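Local coordinates for protein ribosomal RNA small subunit methyltransferase E (Thermotoga maritima, PDB 1Z85) that probably methylates N3 of a specific uridine in 16S ribosomal RNA, using S-adenosyl-L-methionine as methyl donor, at residues B[133-138]-B[146-151]. Sequence-based numbering, arbitrary orientation.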
loop_
_atom_site.group_PDB
_atom_site.type_symbol
_atom_site.label_atom_id
_atom_site.label_comp_id
_atom_site.label_asym_id
_atom_site.label_seq_id
_atom_site.Cartn_x
_atom_site.Cartn_y
_atom_site.Cartn_z
ATOM N N ILE B 133 -21.136 3.505 2.974
ATOM C CA ILE B 133 -21.025 3.245 1.533
ATOM C C ILE B 133 -19.606 2.817 1.115
ATOM O O ILE B 133 -19.431 1.987 0.215
ATOM C CB ILE B 133 -21.500 4.471 0.719
ATOM C CG1 ILE B 133 -23.017 4.633 0.906
ATOM C CG2 ILE B 133 -21.180 4.331 -0.793
ATOM C CD1 ILE B 133 -23.516 5.953 0.437
ATOM N N VAL B 134 -18.581 3.398 1.735
ATOM C CA VAL B 134 -17.203 3.091 1.354
ATOM C C VAL B 134 -16.954 1.650 1.772
ATOM O O VAL B 134 -16.367 0.876 1.026
ATOM C CB VAL B 134 -16.156 4.024 2.076
ATOM C CG1 VAL B 134 -14.736 3.579 1.753
ATOM C CG2 VAL B 134 -16.300 5.472 1.669
ATOM N N VAL B 135 -17.375 1.303 2.986
ATOM C CA VAL B 135 -17.321 -0.093 3.462
ATOM C C VAL B 135 -18.070 -1.081 2.551
ATOM O O VAL B 135 -17.551 -2.121 2.143
ATOM C CB VAL B 135 -17.911 -0.186 4.892
ATOM C CG1 VAL B 135 -18.202 -1.636 5.258
ATOM C CG2 VAL B 135 -16.954 0.490 5.876
ATOM N N ARG B 136 -19.295 -0.744 2.222
ATOM C CA ARG B 136 -20.071 -1.578 1.323
ATOM C C ARG B 136 -19.314 -1.793 0.008
ATOM O O ARG B 136 -19.166 -2.893 -0.448
ATOM C CB ARG B 136 -21.416 -0.916 1.064
ATOM C CG ARG B 136 -22.308 -1.721 0.169
ATOM C CD ARG B 136 -23.126 -0.853 -0.755
ATOM N NE ARG B 136 -24.105 -0.117 0.017
ATOM C CZ ARG B 136 -25.305 0.256 -0.418
ATOM N NH1 ARG B 136 -25.733 -0.027 -1.655
ATOM N NH2 ARG B 136 -26.092 0.915 0.420
ATOM N N GLU B 137 -18.873 -0.725 -0.634
ATOM C CA GLU B 137 -18.322 -0.871 -1.981
ATOM C C GLU B 137 -17.036 -1.670 -1.911
ATOM O O GLU B 137 -16.823 -2.533 -2.728
ATOM C CB GLU B 137 -18.106 0.495 -2.672
ATOM C CG GLU B 137 -19.442 1.273 -3.001
ATOM C CD GLU B 137 -20.393 0.556 -4.006
ATOM O OE1 GLU B 137 -20.090 -0.552 -4.494
ATOM O OE2 GLU B 137 -21.463 1.101 -4.316
ATOM N N ALA B 138 -16.208 -1.410 -0.907
ATOM C CA ALA B 138 -14.973 -2.203 -0.689
ATOM C C ALA B 138 -15.238 -3.681 -0.418
ATOM O O ALA B 138 -14.609 -4.567 -1.013
ATOM C CB ALA B 138 -14.153 -1.614 0.458
ATOM N N LEU B 146 -19.267 -10.479 5.834
ATOM C CA LEU B 146 -19.538 -9.868 7.127
ATOM C C LEU B 146 -18.767 -8.564 7.160
ATOM O O LEU B 146 -17.560 -8.564 7.210
ATOM C CB LEU B 146 -19.136 -10.808 8.283
ATOM C CG LEU B 146 -19.292 -10.215 9.702
ATOM C CD1 LEU B 146 -20.748 -9.920 10.095
ATOM C CD2 LEU B 146 -18.677 -11.103 10.758
ATOM N N PHE B 147 -19.480 -7.446 7.098
ATOM C CA PHE B 147 -18.843 -6.130 6.925
ATOM C C PHE B 147 -18.323 -5.712 8.301
ATOM O O PHE B 147 -18.960 -6.067 9.295
ATOM C CB PHE B 147 -19.896 -5.091 6.437
ATOM C CG PHE B 147 -20.403 -5.284 5.000
ATOM C CD1 PHE B 147 -19.975 -6.323 4.195
ATOM C CD2 PHE B 147 -21.341 -4.416 4.482
ATOM C CE1 PHE B 147 -20.474 -6.494 2.898
ATOM C CE2 PHE B 147 -21.843 -4.570 3.170
ATOM C CZ PHE B 147 -21.402 -5.594 2.390
ATOM N N PRO B 148 -17.216 -4.915 8.377
ATOM C CA PRO B 148 -16.897 -4.272 9.640
ATOM C C PRO B 148 -18.002 -3.305 10.070
ATOM O O PRO B 148 -18.669 -2.700 9.227
ATOM C CB PRO B 148 -15.604 -3.486 9.348
ATOM C CG PRO B 148 -15.605 -3.283 7.881
ATOM C CD PRO B 148 -16.268 -4.516 7.331
ATOM N N LYS B 149 -18.173 -3.183 11.383
ATOM C CA LYS B 149 -19.051 -2.210 11.961
ATOM C C LYS B 149 -18.314 -0.880 11.980
ATOM O O LYS B 149 -17.101 -0.877 11.963
ATOM C CB LYS B 149 -19.421 -2.588 13.405
ATOM C CG LYS B 149 -19.825 -4.028 13.668
ATOM C CD LYS B 149 -20.969 -4.538 12.806
ATOM C CE LYS B 149 -21.422 -5.953 13.273
ATOM N NZ LYS B 149 -22.274 -6.699 12.278
ATOM N N VAL B 150 -19.059 0.237 11.984
ATOM C CA VAL B 150 -18.505 1.595 12.116
ATOM C C VAL B 150 -19.200 2.304 13.281
ATOM O O VAL B 150 -20.375 2.116 13.495
ATOM C CB VAL B 150 -18.625 2.438 10.810
ATOM C CG1 VAL B 150 -17.810 1.770 9.644
ATOM C CG2 VAL B 150 -20.068 2.648 10.428
ATOM N N SER B 151 -18.417 3.038 14.079
ATOM C CA SER B 151 -18.894 3.759 15.234
ATOM C C SER B 151 -18.103 5.067 15.357
ATOM O O SER B 151 -17.022 5.238 14.722
ATOM C CB SER B 151 -18.644 2.933 16.489
ATOM O OG SER B 151 -19.267 1.659 16.392
#
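Val135 is the centre of this apolar contact, and its two methyls meet different residues of 146-151. Val135 CG1 meets the loop residues Phe147 and Pro148, lying 4.0 Å from Phe147 CB. The same methyl points at the CG-CD side of the proline ring, with Val135 CG1 4.0 Å from Pro148 CD. Val135 CG2 turns to the strand instead and comes 4.1 Å from Val150 CG1. The two valine side chains run alongside each other, pointing opposite ways. The chi1 of Val135 (165°) sets this division: CG1 stands opposite the backbone N, and CG2 stands opposite the carbonyl carbon. Val135 is buried and also touches Ile103 of helix 96-108.

Helix 128-142 and strand 149-152 are the second and third elements of a beta-alpha-beta unit that begins with strand 113-117. They belong to the SPOUT-type methyltransferase domain, whose alpha/beta knot fold has a parallel sheet. Strand 149-152 is outermost in that sheet within the chain, and it pairs with strand 113-117. Val150 also packs on Leu128 and Lys132 of the helix.

The Phe147 ring extends past Val135 and runs obliquely to the next helical residue. Phe147 CE2 lies 3.9 Å from Arg136 CA, and it also touches the base of the side chain at Arg136 CG. The Arg136 side chain starts away from 146-151 and bends at chi2 and chi3. Its guanidinium forms salt bridges with Glu32 and Asp29. Tyr18 meets the same phenylalanine ring, with the two planes about 30° apart.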